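Local coordinates for protein URE2 (Lodderomyces elongisporus NRRL YB-4239, PDB 4EXJ), which is of unknown function but has the glutathione S-transferase fold and may bind glutathione or take part in transcription regulation, at residues 93-98 / 155-160; 100-105 / 143-148. One frame throughout, in Å; residues are numbered along the deposited sequence.

Contact 1: 93-98 / 155-160; sequences PKLYWE and WFVGDK
L95 and V157 supply the apolar part of this contact: their side chains lie alongside each other, running in opposite senses, with L95 CD2 4.2 Å from V157 CG1. Methyl CG1 lies anti to the backbone N of V157 (chi1 -179°), which also brings it 3.8 Å from the carbonyl oxygen L95 O. The other L95 methyl, CD1, rests 4.1 Å from G158 CA. G158, at phi 67°, is the second residue of a type II' turn from V157 to K160, and having no side chain it presents CA itself to L95.

The polar part runs entirely through water. E98 reaches out with an extended chain beyond CG, and its OE1 accepts from two waters. One accepts in turn from G158 N at 3.0 Å; the other donates to F156 O, also at 3.0 Å. The same OE1 lies 4.1 Å from V157 CG1.

Beyond the pair, V157 packs on V164 of helix 163-179, while F156 N bonds to D165 OD1, tying the loop to the start of that helix. With no direct hydrogen bond across the segments, one carboxylate oxygen serves a backbone N-H and a backbone carbonyl through water, so the polar link is entirely water-mediated, while the direct contact is apolar.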
loop_
_atom_site.group_PDB
_atom_site.type_symbol
_atom_site.label_atom_id
_atom_site.label_comp_id
_atom_site.label_asym_id
_atom_site.label_seq_id
_atom_site.Cartn_x
_atom_site.Cartn_y
_atom_site.Cartn_z
ATOM N N PRO B 93 -9.690 8.368 17.339
ATOM C CA PRO B 93 -10.053 7.742 16.074
ATOM C C PRO B 93 -9.664 8.596 14.875
ATOM O O PRO B 93 -9.224 8.059 13.861
ATOM C CB PRO B 93 -11.584 7.593 16.155
ATOM C CG PRO B 93 -11.941 7.820 17.575
ATOM C CD PRO B 93 -10.857 8.628 18.207
ATOM N N LYS B 94 -9.818 9.909 14.987
ATOM C CA LYS B 94 -9.449 10.781 13.882
ATOM C C LYS B 94 -7.992 10.540 13.487
ATOM O O LYS B 94 -7.655 10.354 12.300
ATOM C CB LYS B 94 -9.636 12.240 14.273
ATOM C CG LYS B 94 -9.502 13.214 13.126
ATOM C CD LYS B 94 -9.585 14.665 13.625
ATOM C CE LYS B 94 -11.006 15.044 14.015
ATOM N NZ LYS B 94 -11.909 15.089 12.835
ATOM N N LEU B 95 -7.120 10.566 14.482
ATOM C CA LEU B 95 -5.683 10.412 14.226
ATOM C C LEU B 95 -5.322 9.000 13.781
ATOM O O LEU B 95 -4.417 8.824 12.949
ATOM C CB LEU B 95 -4.873 10.832 15.458
ATOM C CG LEU B 95 -5.045 12.305 15.824
ATOM C CD1 LEU B 95 -4.084 12.669 16.952
ATOM C CD2 LEU B 95 -4.818 13.180 14.614
ATOM N N TYR B 96 -6.039 8.006 14.314
ATOM C CA TYR B 96 -5.835 6.621 13.932
ATOM C C TYR B 96 -6.078 6.442 12.436
ATOM O O TYR B 96 -5.278 5.798 11.742
ATOM C CB TYR B 96 -6.746 5.684 14.730
ATOM C CG TYR B 96 -6.717 4.256 14.242
ATOM C CD1 TYR B 96 -5.785 3.348 14.733
ATOM C CD2 TYR B 96 -7.630 3.822 13.285
ATOM C CE1 TYR B 96 -5.757 2.042 14.278
ATOM C CE2 TYR B 96 -7.615 2.512 12.823
ATOM C CZ TYR B 96 -6.674 1.637 13.324
ATOM O OH TYR B 96 -6.657 0.348 12.879
ATOM N N TRP B 97 -7.182 7.003 11.939
ATOM C CA TRP B 97 -7.447 6.912 10.486
ATOM C C TRP B 97 -6.472 7.713 9.634
ATOM O O TRP B 97 -6.150 7.284 8.527
ATOM C CB TRP B 97 -8.900 7.215 10.137
ATOM C CG TRP B 97 -9.822 6.179 10.746
ATOM C CD1 TRP B 97 -10.693 6.377 11.785
ATOM C CD2 TRP B 97 -9.906 4.782 10.408
ATOM N NE1 TRP B 97 -11.326 5.194 12.101
ATOM C CE2 TRP B 97 -10.867 4.206 11.266
ATOM C CE3 TRP B 97 -9.290 3.966 9.438
ATOM C CZ2 TRP B 97 -11.197 2.852 11.211
ATOM C CZ3 TRP B 97 -9.628 2.609 9.386
ATOM C CH2 TRP B 97 -10.579 2.075 10.262
ATOM N N GLU B 98 -5.991 8.847 10.139
ATOM C CA GLU B 98 -4.970 9.615 9.406
ATOM C C GLU B 98 -3.700 8.769 9.315
ATOM O O GLU B 98 -3.074 8.670 8.247
ATOM C CB GLU B 98 -4.642 10.946 10.107
ATOM C CG GLU B 98 -5.711 12.051 9.949
ATOM C CD GLU B 98 -5.446 13.278 10.805
ATOM O OE1 GLU B 98 -4.274 13.495 11.190
ATOM O OE2 GLU B 98 -6.414 14.030 11.088
ATOM N N TRP B 155 5.113 17.389 12.213
ATOM C CA TRP B 155 5.052 15.940 11.970
ATOM C C TRP B 155 3.844 15.566 11.122
ATOM O O TRP B 155 2.917 16.365 10.945
ATOM C CB TRP B 155 4.993 15.191 13.287
ATOM C CG TRP B 155 6.092 15.556 14.238
ATOM C CD1 TRP B 155 5.962 16.282 15.406
ATOM C CD2 TRP B 155 7.482 15.244 14.113
ATOM N NE1 TRP B 155 7.189 16.404 16.024
ATOM C CE2 TRP B 155 8.140 15.790 15.245
ATOM C CE3 TRP B 155 8.240 14.553 13.159
ATOM C CZ2 TRP B 155 9.517 15.661 15.441
ATOM C CZ3 TRP B 155 9.606 14.437 13.359
ATOM C CH2 TRP B 155 10.229 14.978 14.491
ATOM N N PHE B 156 3.846 14.340 10.585
ATOM C CA PHE B 156 2.767 13.956 9.687
ATOM C C PHE B 156 1.417 13.836 10.366
ATOM O O PHE B 156 0.409 14.226 9.778
ATOM C CB PHE B 156 3.097 12.649 8.947
ATOM C CG PHE B 156 3.814 12.878 7.639
ATOM C CD1 PHE B 156 3.127 13.300 6.513
ATOM C CD2 PHE B 156 5.194 12.727 7.566
ATOM C CE1 PHE B 156 3.797 13.520 5.300
ATOM C CE2 PHE B 156 5.869 12.970 6.372
ATOM C CZ PHE B 156 5.175 13.366 5.245
ATOM N N VAL B 157 1.419 13.322 11.589
ATOM C CA VAL B 157 0.178 13.036 12.304
ATOM C C VAL B 157 0.274 13.536 13.737
ATOM O O VAL B 157 1.225 13.229 14.457
ATOM C CB VAL B 157 -0.140 11.509 12.318
ATOM C CG1 VAL B 157 -1.451 11.233 13.053
ATOM C CG2 VAL B 157 -0.211 10.953 10.873
ATOM N N GLY B 158 -0.727 14.294 14.160
ATOM C CA GLY B 158 -0.759 14.711 15.556
ATOM C C GLY B 158 0.374 15.669 15.858
ATOM O O GLY B 158 0.769 16.449 15.003
ATOM N N ASP B 159 0.880 15.625 17.085
ATOM C CA ASP B 159 1.857 16.624 17.496
ATOM C C ASP B 159 3.207 16.037 17.866
ATOM O O ASP B 159 3.957 16.634 18.636
ATOM C CB ASP B 159 1.294 17.477 18.649
ATOM C CG ASP B 159 0.978 16.666 19.901
ATOM O OD1 ASP B 159 1.153 15.427 19.910
ATOM O OD2 ASP B 159 0.554 17.291 20.899
ATOM N N LYS B 160 3.542 14.880 17.303
ATOM C CA LYS B 160 4.776 14.230 17.685
ATOM C C LYS B 160 5.218 13.256 16.598
ATOM O O LYS B 160 4.429 12.885 15.713
ATOM C CB LYS B 160 4.599 13.467 18.987
ATOM C CG LYS B 160 3.659 12.288 18.868
ATOM C CD LYS B 160 3.414 11.642 20.215
ATOM C CE LYS B 160 2.333 10.589 20.139
ATOM N NZ LYS B 160 2.001 10.104 21.506
HETATM O O HOH W 1 -3.009 15.254 12.527
HETATM O O HOH W 2 -2.410 13.657 9.094
#

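Contact 2: 100-105 / 143-148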
loop_
_atom_site.group_PDB
_atom_site.type_symbol
_atom_site.label_atom_id
_atom_site.label_comp_id
_atom_site.label_asym_id
_atom_site.label_seq_id
_atom_site.Cartn_x
_atom_site.Cartn_y
_atom_site.Cartn_z
ATOM N N ASN B 100 -3.468 5.503 9.552
ATOM C CA ASN B 100 -3.641 4.338 8.689
ATOM C C ASN B 100 -3.552 4.710 7.214
ATOM O O ASN B 100 -2.892 4.022 6.429
ATOM C CB ASN B 100 -4.982 3.659 8.975
ATOM C CG ASN B 100 -4.874 2.157 9.015
ATOM O OD1 ASN B 100 -4.105 1.598 9.804
ATOM N ND2 ASN B 100 -5.682 1.490 8.211
ATOM N N GLU B 101 -4.225 5.791 6.819
ATOM C CA GLU B 101 -4.199 6.159 5.409
ATOM C C GLU B 101 -2.779 6.529 4.987
ATOM O O GLU B 101 -2.357 6.180 3.882
ATOM C CB GLU B 101 -5.238 7.244 5.074
ATOM C CG GLU B 101 -4.943 8.594 5.613
ATOM C CD GLU B 101 -6.122 9.555 5.489
ATOM O OE1 GLU B 101 -5.888 10.782 5.553
ATOM O OE2 GLU B 101 -7.276 9.087 5.334
ATOM N N LEU B 102 -2.043 7.243 5.840
ATOM C CA LEU B 102 -0.660 7.616 5.465
ATOM C C LEU B 102 0.293 6.443 5.382
ATOM O O LEU B 102 1.232 6.467 4.570
ATOM C CB LEU B 102 -0.089 8.715 6.369
ATOM C CG LEU B 102 -0.768 10.054 6.080
ATOM C CD1 LEU B 102 -0.363 11.057 7.148
ATOM C CD2 LEU B 102 -0.425 10.568 4.688
ATOM N N LEU B 103 0.050 5.391 6.164
ATOM C CA LEU B 103 0.867 4.172 6.048
ATOM C C LEU B 103 0.568 3.457 4.718
ATOM O O LEU B 103 1.478 2.937 4.048
ATOM C CB LEU B 103 0.613 3.243 7.232
ATOM C CG LEU B 103 1.160 3.769 8.561
ATOM C CD1 LEU B 103 0.670 2.888 9.692
ATOM C CD2 LEU B 103 2.667 3.812 8.510
ATOM N N PHE B 104 -0.697 3.437 4.305
ATOM C CA PHE B 104 -1.011 2.917 2.970
ATOM C C PHE B 104 -0.400 3.786 1.884
ATOM O O PHE B 104 0.206 3.273 0.944
ATOM C CB PHE B 104 -2.529 2.776 2.760
ATOM C CG PHE B 104 -3.082 1.453 3.255
ATOM C CD1 PHE B 104 -3.028 0.329 2.451
ATOM C CD2 PHE B 104 -3.653 1.354 4.514
ATOM C CE1 PHE B 104 -3.536 -0.885 2.909
ATOM C CE2 PHE B 104 -4.152 0.146 4.972
ATOM C CZ PHE B 104 -4.086 -0.953 4.172
ATOM N N TYR B 105 -0.525 5.100 2.037
ATOM C CA TYR B 105 0.010 6.027 1.042
ATOM C C TYR B 105 1.539 5.883 0.903
ATOM O O TYR B 105 2.089 5.827 -0.232
ATOM C CB TYR B 105 -0.359 7.473 1.443
ATOM C CG TYR B 105 0.146 8.467 0.419
ATOM C CD1 TYR B 105 1.442 8.944 0.490
ATOM C CD2 TYR B 105 -0.664 8.892 -0.631
ATOM C CE1 TYR B 105 1.934 9.825 -0.464
ATOM C CE2 TYR B 105 -0.187 9.783 -1.592
ATOM C CZ TYR B 105 1.116 10.241 -1.494
ATOM O OH TYR B 105 1.620 11.103 -2.452
ATOM N N PHE B 143 6.275 14.193 -3.555
ATOM C CA PHE B 143 6.817 15.315 -2.816
ATOM C C PHE B 143 5.835 16.483 -2.760
ATOM O O PHE B 143 5.735 17.126 -1.720
ATOM C CB PHE B 143 8.191 15.752 -3.369
ATOM C CG PHE B 143 9.279 14.737 -3.112
ATOM C CD1 PHE B 143 9.386 14.137 -1.870
ATOM C CD2 PHE B 143 10.161 14.369 -4.108
ATOM C CE1 PHE B 143 10.370 13.189 -1.616
ATOM C CE2 PHE B 143 11.140 13.404 -3.855
ATOM C CZ PHE B 143 11.237 12.836 -2.606
ATOM N N ALA B 144 5.085 16.701 -3.838
ATOM C CA ALA B 144 4.048 17.754 -3.825
ATOM C C ALA B 144 3.028 17.457 -2.729
ATOM O O ALA B 144 2.605 18.345 -1.989
ATOM C CB ALA B 144 3.369 17.887 -5.163
ATOM N N PHE B 145 2.648 16.188 -2.624
ATOM C CA PHE B 145 1.695 15.757 -1.618
ATOM C C PHE B 145 2.255 15.956 -0.214
ATOM O O PHE B 145 1.574 16.461 0.678
ATOM C CB PHE B 145 1.363 14.279 -1.820
ATOM C CG PHE B 145 0.502 13.707 -0.740
ATOM C CD1 PHE B 145 -0.864 13.917 -0.762
ATOM C CD2 PHE B 145 1.053 12.977 0.295
ATOM C CE1 PHE B 145 -1.669 13.388 0.236
ATOM C CE2 PHE B 145 0.268 12.466 1.300
ATOM C CZ PHE B 145 -1.102 12.660 1.263
ATOM N N MET B 146 3.509 15.540 -0.004
ATOM C CA MET B 146 4.103 15.621 1.314
ATOM C C MET B 146 4.256 17.086 1.719
ATOM O O MET B 146 4.063 17.440 2.882
ATOM C CB MET B 146 5.456 14.899 1.359
ATOM C CG MET B 146 5.309 13.380 1.179
ATOM S SD MET B 146 6.920 12.582 0.881
ATOM C CE MET B 146 7.720 12.717 2.450
ATOM N N GLU B 147 4.583 17.911 0.739
ATOM C CA GLU B 147 4.808 19.323 1.007
ATOM C C GLU B 147 3.520 19.948 1.523
ATOM O O GLU B 147 3.537 20.717 2.491
ATOM C CB GLU B 147 5.288 20.006 -0.266
ATOM C CG GLU B 147 5.560 21.499 -0.087
ATOM C CD GLU B 147 6.893 21.767 0.594
ATOM O OE1 GLU B 147 7.620 20.810 0.910
ATOM O OE2 GLU B 147 7.237 22.943 0.817
ATOM N N THR B 148 2.415 19.586 0.886
ATOM C CA THR B 148 1.079 20.058 1.265
ATOM C C THR B 148 0.686 19.535 2.640
ATOM O O THR B 148 0.231 20.299 3.498
ATOM C CB THR B 148 0.002 19.658 0.204
ATOM O OG1 THR B 148 0.243 20.355 -1.032
ATOM C CG2 THR B 148 -1.412 20.017 0.709
#
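Y105 N donates to E101 O at 2.8 Å, an i to i-4 helical bond, and the ring of Y105 crosses to F145. The two rings form an offset stack with centroids 4.0 Å apart and planes inclined at 25°. F145 CE2 lies over the centre of the tyrosine ring, and F145 CD2 comes within 3.3 Å of Y105 CZ. Both side chains leave their helices with CG anti to the backbone N (chi1 -179° for Y105, 174° for F145). The phenol oxygen reaches past the F145 ring to its root, with Y105 OH 3.2 Å from F145 CB.

Helices 93-120 and 129-149 are successive long helices of the all-helical C-terminal domain of the glutathione S-transferase fold. Y105 CA and F145 CA are 10.2 Å apart, a spacing bridged by their two rings. L102 adds an aliphatic contact from another direction: its CD2 lies in the plane of the F145 ring, at the edge, 3.9 Å from F145 CE2. On helix 93-120, F104 stacks on F104 of the second subunit, and E101 OE2 accepts from T66 N of that subunit.

Contacts 1 and 2 have centres about 12 Å apart on the same side of the chain's centre, and both lie in the C-terminal helical domain. Helix 93-120 is common to them: 93-98 is its N-terminal end and 100-105 follows one residue later. The chain then passes through helix 129-149, which carries 143-148, and returns in the loop 155-160, so contact 2 is enclosed in sequence by contact 1. The two touch directly: V157 CG2 lies 3.7 Å from L102 CD1, and F156 CZ lies 3.8 Å from M146 CE. The loop thus packs against both helices, while helix 93-120 also meets the second subunit, placing this packing beside the dimer interface.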